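PDB 3UTN: thiosulfate sulfurtransferase TUM1 from Saccharomyces cerevisiae, which transfers persulfide sulfur from NFS1 to UBA4 in the pathway that thiolates the wobble uridine of tRNAs, and carries thiosulfate sulfurtransferase activity. Local coordinates for residues P92-T97 and L305-W310; N205-R210 and Q235-G240; C282-S287 and S309-V314. All coordinates share one frame; numbering follows the deposited sequence.

Contact 1 of 3, residues P92-T97 and L305-W310; sequences PHMFPT and LYDGSW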
# COMPACT_ATOMS: atom_id res chain seq x y z
N PRO A 92 -8.63 -4.79 -10.15
CA PRO A 92 -8.81 -3.78 -9.12
C PRO A 92 -7.51 -3.11 -8.74
O PRO A 92 -6.44 -3.72 -8.83
CB PRO A 92 -9.37 -4.58 -7.94
CG PRO A 92 -8.98 -5.99 -8.19
CD PRO A 92 -8.95 -6.14 -9.67
N HIS A 93 -7.61 -1.84 -8.33
CA HIS A 93 -6.52 -1.10 -7.71
C HIS A 93 -5.24 -1.18 -8.46
O HIS A 93 -4.17 -1.33 -7.87
CB HIS A 93 -6.31 -1.59 -6.29
CG HIS A 93 -7.55 -1.50 -5.45
ND1 HIS A 93 -8.20 -0.34 -5.26
CD2 HIS A 93 -8.25 -2.46 -4.75
CE1 HIS A 93 -9.27 -0.55 -4.48
NE2 HIS A 93 -9.30 -1.86 -4.17
N MET A 94 -5.35 -1.10 -9.78
CA MET A 94 -4.18 -1.12 -10.61
C MET A 94 -3.55 0.24 -10.57
O MET A 94 -4.24 1.26 -10.57
CB MET A 94 -4.51 -1.54 -12.04
CG MET A 94 -4.90 -3.00 -12.13
SD MET A 94 -3.73 -4.06 -11.25
CE MET A 94 -2.30 -3.92 -12.33
N PHE A 95 -2.23 0.25 -10.53
CA PHE A 95 -1.48 1.46 -10.41
C PHE A 95 -1.96 2.48 -11.43
O PHE A 95 -2.18 2.13 -12.59
CB PHE A 95 -0.01 1.19 -10.61
CG PHE A 95 0.86 2.24 -10.02
CD1 PHE A 95 1.10 2.25 -8.65
CD2 PHE A 95 1.39 3.24 -10.81
CE1 PHE A 95 1.89 3.23 -8.09
CE2 PHE A 95 2.17 4.23 -10.25
CZ PHE A 95 2.42 4.23 -8.89
N PRO A 96 -2.14 3.74 -11.00
CA PRO A 96 -2.65 4.70 -11.95
C PRO A 96 -1.65 4.97 -13.05
O PRO A 96 -0.45 4.78 -12.87
CB PRO A 96 -2.85 5.97 -11.11
CG PRO A 96 -1.93 5.81 -9.96
CD PRO A 96 -1.96 4.33 -9.66
N THR A 97 -2.16 5.40 -14.20
CA THR A 97 -1.32 5.93 -15.24
C THR A 97 -0.73 7.24 -14.74
O THR A 97 -1.30 7.89 -13.85
CB THR A 97 -2.13 6.21 -16.52
OG1 THR A 97 -3.11 7.22 -16.24
CG2 THR A 97 -2.83 4.95 -17.01
N LEU A 305 5.87 -4.75 -5.87
CA LEU A 305 4.50 -5.14 -5.73
C LEU A 305 4.07 -5.73 -7.04
O LEU A 305 4.17 -5.09 -8.09
CB LEU A 305 3.63 -3.95 -5.39
CG LEU A 305 2.16 -4.35 -5.28
CD1 LEU A 305 1.87 -4.90 -3.90
CD2 LEU A 305 1.29 -3.15 -5.58
N TYR A 306 3.58 -6.96 -6.98
CA TYR A 306 2.84 -7.50 -8.09
C TYR A 306 1.49 -6.82 -8.00
O TYR A 306 0.61 -7.25 -7.27
CB TYR A 306 2.72 -9.01 -8.00
CG TYR A 306 1.76 -9.57 -9.01
CD1 TYR A 306 1.60 -8.95 -10.25
CD2 TYR A 306 1.02 -10.71 -8.74
CE1 TYR A 306 0.73 -9.46 -11.19
CE2 TYR A 306 0.15 -11.23 -9.68
CZ TYR A 306 0.01 -10.59 -10.90
OH TYR A 306 -0.86 -11.08 -11.84
N ASP A 307 1.35 -5.74 -8.76
CA ASP A 307 0.18 -4.90 -8.63
C ASP A 307 -1.06 -5.65 -9.05
O ASP A 307 -2.06 -5.66 -8.33
CB ASP A 307 0.36 -3.62 -9.43
CG ASP A 307 -0.72 -2.62 -9.17
OD1 ASP A 307 -1.34 -2.67 -8.09
OD2 ASP A 307 -0.95 -1.78 -10.05
N GLY A 308 -0.99 -6.31 -10.20
CA GLY A 308 -2.11 -7.10 -10.70
C GLY A 308 -2.61 -8.01 -9.61
O GLY A 308 -3.82 -8.20 -9.43
N SER A 309 -1.66 -8.54 -8.85
CA SER A 309 -1.94 -9.37 -7.70
C SER A 309 -2.82 -10.55 -8.06
O SER A 309 -2.96 -10.91 -9.24
CB SER A 309 -2.54 -8.53 -6.57
OG SER A 309 -1.52 -7.86 -5.87
N TRP A 310 -3.41 -11.15 -7.04
CA TRP A 310 -4.12 -12.40 -7.20
C TRP A 310 -5.21 -12.31 -8.22
O TRP A 310 -5.38 -13.21 -9.03
CB TRP A 310 -4.68 -12.85 -5.87
CG TRP A 310 -5.36 -14.17 -6.00
CD1 TRP A 310 -6.68 -14.46 -5.74
CD2 TRP A 310 -4.77 -15.41 -6.46
NE1 TRP A 310 -6.94 -15.78 -5.98
CE2 TRP A 310 -5.83 -16.41 -6.42
CE3 TRP A 310 -3.50 -15.79 -6.88
CZ2 TRP A 310 -5.62 -17.73 -6.79
CZ3 TRP A 310 -3.30 -17.12 -7.26
CH2 TRP A 310 -4.33 -18.06 -7.21
O HOH W 1 -5.75 -6.41 -8.87
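The seam between the two rhodanese domains is crossed here, where the loop residues Met94 and Phe95 of the first domain meet Asp307 of the second. Asp307 lies in the short turn between strand 303-306 and helix 309-317. Its CG is anti to the backbone N (chi1 -171°), which holds the carboxylate out towards the loop backbone. Phe95 N donates a hydrogen bond to Asp307 OD2. The modelled distance from Phe95 N to Asp307 OD2 is 2.4 Å, so short that its exact value is doubtful. Asp307 OD1 stands 3.1 Å from His93 O. Both are acceptors, so no bond joins them. Arg129 of helix 127-136 makes a salt bridge with OD1. Met94 packs beside the carboxylate with a chain bent at both chi2 and chi3. Its SD lies 3.5 Å from Gly308 CA, and its CE is 3.4 Å from Asp307 OD2. A side chain at Gly308 would run into the ring of Tyr306, over whose centre Ser309 N sits. One water joins the two backbones, 2.8 Å from Pro92 O and 2.7 Å from Gly308 O. Within the turn, Ser309 OG donates to Tyr306 O at 2.6 Å. With an alanine in place of Asp307, Phe95 N would probably lose its acceptor and Arg129 a charged mate across the domain seam. The Phe95 ring meets Trp132 edge-to-face, beside Thr133 and Val136 of helix 127-136. Leu305 packs against that helix and against Val289 and Lys292 of helix 286-297. The contact is therefore set between a helix of the first domain and a helix and strand of the second.

Contact 2 of 3, residues N205-R210 and Q235-G240; sequences NAFDAR and QPLPYG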
# COMPACT_ATOMS: atom_id res chain seq x y z
N ASN A 205 11.51 -13.75 -2.92
CA ASN A 205 10.57 -13.91 -1.85
C ASN A 205 9.30 -13.35 -2.41
O ASN A 205 9.22 -12.18 -2.75
CB ASN A 205 11.02 -13.11 -0.65
CG ASN A 205 12.45 -13.39 -0.28
OD1 ASN A 205 12.79 -14.52 0.03
ND2 ASN A 205 13.29 -12.37 -0.33
N ALA A 206 8.30 -14.20 -2.57
CA ALA A 206 7.07 -13.73 -3.15
C ALA A 206 6.02 -13.90 -2.08
O ALA A 206 5.68 -15.00 -1.69
CB ALA A 206 6.73 -14.50 -4.41
N PHE A 207 5.55 -12.77 -1.58
CA PHE A 207 4.60 -12.80 -0.50
C PHE A 207 3.27 -12.31 -0.95
O PHE A 207 3.14 -11.36 -1.71
CB PHE A 207 5.08 -11.98 0.67
CG PHE A 207 6.35 -12.48 1.25
CD1 PHE A 207 6.37 -13.66 1.98
CD2 PHE A 207 7.53 -11.79 1.05
CE1 PHE A 207 7.55 -14.14 2.51
CE2 PHE A 207 8.71 -12.26 1.58
CZ PHE A 207 8.72 -13.43 2.31
N ASP A 208 2.26 -12.98 -0.43
CA ASP A 208 0.92 -12.63 -0.73
C ASP A 208 0.33 -12.10 0.56
O ASP A 208 0.34 -12.78 1.58
CB ASP A 208 0.17 -13.84 -1.24
CG ASP A 208 -1.10 -13.47 -1.91
OD1 ASP A 208 -1.89 -12.76 -1.27
OD2 ASP A 208 -1.30 -13.88 -3.06
N ALA A 209 -0.15 -10.86 0.51
CA ALA A 209 -0.65 -10.18 1.69
C ALA A 209 -2.05 -10.59 2.07
O ALA A 209 -2.57 -10.15 3.09
CB ALA A 209 -0.58 -8.68 1.50
N ARG A 210 -2.68 -11.42 1.24
CA ARG A 210 -4.02 -11.88 1.53
C ARG A 210 -3.99 -12.77 2.75
O ARG A 210 -2.93 -13.22 3.17
CB ARG A 210 -4.60 -12.66 0.37
CG ARG A 210 -4.89 -11.80 -0.85
CD ARG A 210 -5.27 -12.70 -2.01
NE ARG A 210 -4.18 -13.61 -2.35
CZ ARG A 210 -4.35 -14.86 -2.74
NH1 ARG A 210 -5.57 -15.37 -2.85
NH2 ARG A 210 -3.29 -15.60 -3.03
N GLN A 235 4.24 -16.96 -0.98
CA GLN A 235 4.10 -17.41 0.38
C GLN A 235 3.10 -16.50 1.03
O GLN A 235 2.98 -15.33 0.65
CB GLN A 235 5.42 -17.30 1.10
CG GLN A 235 6.54 -18.09 0.46
CD GLN A 235 7.84 -17.78 1.14
OE1 GLN A 235 8.08 -18.25 2.24
NE2 GLN A 235 8.67 -16.97 0.51
N PRO A 236 2.35 -17.03 2.01
CA PRO A 236 1.38 -16.17 2.64
C PRO A 236 2.08 -15.24 3.61
O PRO A 236 2.83 -15.68 4.49
CB PRO A 236 0.49 -17.15 3.39
CG PRO A 236 1.40 -18.28 3.74
CD PRO A 236 2.40 -18.37 2.63
N LEU A 237 1.87 -13.95 3.43
CA LEU A 237 2.28 -13.00 4.43
C LEU A 237 1.11 -12.06 4.61
O LEU A 237 1.13 -10.93 4.13
CB LEU A 237 3.55 -12.27 3.99
CG LEU A 237 4.36 -11.58 5.09
CD1 LEU A 237 4.68 -12.53 6.24
CD2 LEU A 237 5.64 -11.03 4.50
N PRO A 238 0.05 -12.54 5.29
CA PRO A 238 -1.13 -11.71 5.47
C PRO A 238 -0.70 -10.40 6.09
O PRO A 238 0.02 -10.39 7.08
CB PRO A 238 -1.98 -12.54 6.43
CG PRO A 238 -1.61 -13.94 6.08
CD PRO A 238 -0.13 -13.87 5.90
N TYR A 239 -1.09 -9.31 5.45
CA TYR A 239 -0.58 -7.99 5.80
C TYR A 239 -0.74 -7.68 7.29
O TYR A 239 0.13 -7.05 7.88
CB TYR A 239 -1.23 -6.91 4.95
CG TYR A 239 -2.66 -6.62 5.31
CD1 TYR A 239 -2.96 -5.68 6.29
CD2 TYR A 239 -3.71 -7.27 4.67
CE1 TYR A 239 -4.27 -5.40 6.63
CE2 TYR A 239 -5.02 -7.00 5.01
CZ TYR A 239 -5.29 -6.06 5.98
OH TYR A 239 -6.59 -5.77 6.32
N GLY A 240 -1.84 -8.15 7.87
CA GLY A 240 -2.15 -7.93 9.28
C GLY A 240 -1.06 -8.48 10.18
O GLY A 240 -0.85 -7.97 11.28
O HOH W 2 11.60 -16.94 0.12
O HOH W 3 8.31 -16.89 -2.19
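Phe207 and Gln235 stand side by side on one face of the sheet and point the same way, their ring and amide planes 32° apart. The Gln235 chain is extended beyond CG (chi2 173°), which carries its amide alongside the ring. There Gln235 NE2 comes obliquely to Phe207 CE1 at 3.6 Å. Leu237 crosses the ring instead and makes a CH-pi contact. Its CD2 lies over one face of Phe207, 3.8 Å from the ring centroid. Further on, the edge of the Tyr239 ring is turned to a backbone carbonyl, with Tyr239 CD2 3.5 Å from Ala209 O. Asp208 projects from the opposite face of the sheet and is joined to Arg210 by a salt bridge. The guanidinium comes side-on, NE to Asp208 OD1 and NH2 to Asp208 OD2. Arg210 NH2 approaches OD2 from above the carboxylate plane, at 2.6 Å. Asp208 OD1 also accepts from Arg210 N at 3.0 Å, an Asx turn. The backbones run as neighbouring parallel strands, 205-208 and 234-236, of a beta-alpha-beta unit. Gln235 N donates to Ala206 O, Asp208 N to Gln235 O, and Leu237 N to Asp208 O. Past the strand ends, Tyr239 N still reaches Ala209 O at 2.9 Å. The polar end of Gln235 is well supplied. OE1 accepts from Thr271 N, and NE2 and Ala206 N both donate to one water, each 2.7 Å from it. Arg210 has further partners in Glu221, Gly229 O and the ring of Trp310. The chemistry is thus divided by the sheet: an apolar patch with a satisfied amide at its border on one face, and on the other a buried arginine paired with two carboxylates, Asp208 and Glu221, which probably keep it charged.

Contact 3 of 3, residues C282-S287 and S309-V314; sequences CGTGVS and SWTEWV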
# COMPACT_ATOMS: atom_id res chain seq x y z
N CYS A 282 -1.22 -9.32 -3.34
CA CYS A 282 -2.32 -9.69 -2.48
C CYS A 282 -3.43 -10.00 -3.44
O CYS A 282 -3.18 -10.60 -4.49
CB CYS A 282 -2.70 -8.56 -1.55
SG CYS A 282 -2.86 -6.99 -2.40
N GLY A 283 -4.64 -9.59 -3.11
CA GLY A 283 -5.78 -9.82 -3.97
C GLY A 283 -5.79 -8.81 -5.09
O GLY A 283 -6.06 -9.14 -6.24
N THR A 284 -5.44 -7.57 -4.74
CA THR A 284 -5.69 -6.43 -5.60
C THR A 284 -4.50 -5.49 -5.70
O THR A 284 -4.50 -4.56 -6.51
CB THR A 284 -6.90 -5.62 -5.09
OG1 THR A 284 -6.61 -5.09 -3.79
CG2 THR A 284 -8.14 -6.49 -4.97
N GLY A 285 -3.48 -5.72 -4.88
CA GLY A 285 -2.29 -4.87 -4.88
C GLY A 285 -2.27 -3.82 -3.79
O GLY A 285 -1.25 -3.16 -3.59
N VAL A 286 -3.39 -3.64 -3.08
CA VAL A 286 -3.44 -2.65 -2.01
C VAL A 286 -2.76 -3.15 -0.74
O VAL A 286 -1.83 -2.53 -0.24
CB VAL A 286 -4.87 -2.12 -1.72
CG1 VAL A 286 -5.36 -1.27 -2.88
CG2 VAL A 286 -5.85 -3.24 -1.42
N SER A 287 -3.21 -4.30 -0.22
CA SER A 287 -2.64 -4.85 0.99
C SER A 287 -1.24 -5.39 0.72
O SER A 287 -0.44 -5.53 1.64
CB SER A 287 -3.54 -5.93 1.58
OG SER A 287 -3.51 -7.09 0.79
N SER A 309 -1.66 -8.54 -8.85
CA SER A 309 -1.94 -9.37 -7.70
C SER A 309 -2.82 -10.55 -8.06
O SER A 309 -2.96 -10.91 -9.24
CB SER A 309 -2.54 -8.53 -6.57
OG SER A 309 -1.52 -7.86 -5.87
N TRP A 310 -3.41 -11.15 -7.04
CA TRP A 310 -4.12 -12.40 -7.20
C TRP A 310 -5.21 -12.31 -8.22
O TRP A 310 -5.38 -13.21 -9.03
CB TRP A 310 -4.68 -12.85 -5.87
CG TRP A 310 -5.36 -14.17 -6.00
CD1 TRP A 310 -6.68 -14.46 -5.74
CD2 TRP A 310 -4.77 -15.41 -6.46
NE1 TRP A 310 -6.94 -15.78 -5.98
CE2 TRP A 310 -5.83 -16.41 -6.42
CE3 TRP A 310 -3.50 -15.79 -6.88
CZ2 TRP A 310 -5.62 -17.73 -6.79
CZ3 TRP A 310 -3.30 -17.12 -7.26
CH2 TRP A 310 -4.33 -18.06 -7.21
N THR A 311 -5.95 -11.21 -8.18
CA THR A 311 -7.07 -11.01 -9.09
C THR A 311 -6.62 -11.09 -10.54
O THR A 311 -7.14 -11.89 -11.31
CB THR A 311 -7.75 -9.67 -8.84
OG1 THR A 311 -8.25 -9.65 -7.50
CG2 THR A 311 -8.90 -9.48 -9.81
N GLU A 312 -5.65 -10.26 -10.89
CA GLU A 312 -5.13 -10.30 -12.24
C GLU A 312 -4.52 -11.65 -12.50
O GLU A 312 -4.69 -12.21 -13.58
CB GLU A 312 -4.09 -9.22 -12.45
CG GLU A 312 -3.59 -9.18 -13.87
CD GLU A 312 -2.24 -8.54 -13.99
OE1 GLU A 312 -1.35 -8.83 -13.16
OE2 GLU A 312 -2.06 -7.76 -14.94
N TRP A 313 -3.80 -12.18 -11.51
CA TRP A 313 -3.17 -13.47 -11.65
C TRP A 313 -4.15 -14.50 -12.12
O TRP A 313 -3.93 -15.16 -13.12
CB TRP A 313 -2.55 -13.93 -10.35
CG TRP A 313 -1.91 -15.26 -10.58
CD1 TRP A 313 -2.40 -16.51 -10.24
CD2 TRP A 313 -0.65 -15.51 -11.27
NE1 TRP A 313 -1.53 -17.49 -10.64
CE2 TRP A 313 -0.47 -16.95 -11.27
CE3 TRP A 313 0.32 -14.70 -11.85
CZ2 TRP A 313 0.65 -17.55 -11.84
CZ3 TRP A 313 1.43 -15.31 -12.43
CH2 TRP A 313 1.58 -16.70 -12.42
N VAL A 314 -5.23 -14.65 -11.36
CA VAL A 314 -6.27 -15.62 -11.67
C VAL A 314 -6.89 -15.34 -13.02
O VAL A 314 -6.97 -16.24 -13.87
CB VAL A 314 -7.36 -15.61 -10.59
CG1 VAL A 314 -8.60 -16.36 -11.08
CG2 VAL A 314 -6.82 -16.26 -9.34
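In both Ser309 and Thr311 the side-chain oxygen is anti to the carbonyl carbon and beside the backbone N (chi1 -81° and -60°), and each oxygen thereby meets the backbone of the loop 282-287. The Ser309 hydroxyl, already bonded to Tyr306 O, also accepts through OG a nearly straight hydrogen bond from Cys282 N at 2.9 Å. Thr311 OG1 donates to Gly283 O at 2.6 Å, coming from above the carbonyl plane. Thr311 N grips the same oxygen, 2.8 Å from Gly283 O, so this carbonyl takes two bonds from one residue. Next to it, Trp310 N donates to Cys282 O at 2.6 Å, in the carbonyl plane. Successive loop carbonyls thus satisfy N-H groups at the start of helix 309-317, where no earlier helical turn could supply acceptors. Cys282 is the cysteine that carries the persulfide intermediate. The loop sequence CGTGVS resembles that of 3-mercaptopyruvate sulfurtransferases, consistent with that activity. The bonds to Ser309 and Trp310 fix the backbone on both sides of the Cys282 CA, while its CB points away from the helix. At Gly285 the positive phi (99°) would press any side chain against the preceding carbonyl. A CB there would also stand about 3.8 Å from Ser309 OG. The loop leads from strand 278-281 into helix 286-297. Helix 309-317 closes one flank of the loop. Its Trp310 makes a cation-pi contact with Arg210 and donates from NE1 to Pro227 O, while Trp313 packs on Met191 and Val195 of helix 188-196.

Contacts 1 and 3 share Ser309 and Trp310, and their centres are 7 Å apart. Contact 2 lies farther off, its centre 11 Å from that of contact 3 and 15 Å from that of contact 1. All three lie near Cys282. Contact 3 holds its backbone. Contact 2 brings the side chain of Ala209 to about 4 Å from that of Cys282, and contact 1 the side chain of Asp307 to about 7 Å. Arg210 ties contact 2 to the others, with NH1 3.2 Å from Trp310 CD1. Contact 1 alone adds residues of the first domain, and His93 CD2 comes within 3.2 Å of Thr284 OG1 in the catalytic loop.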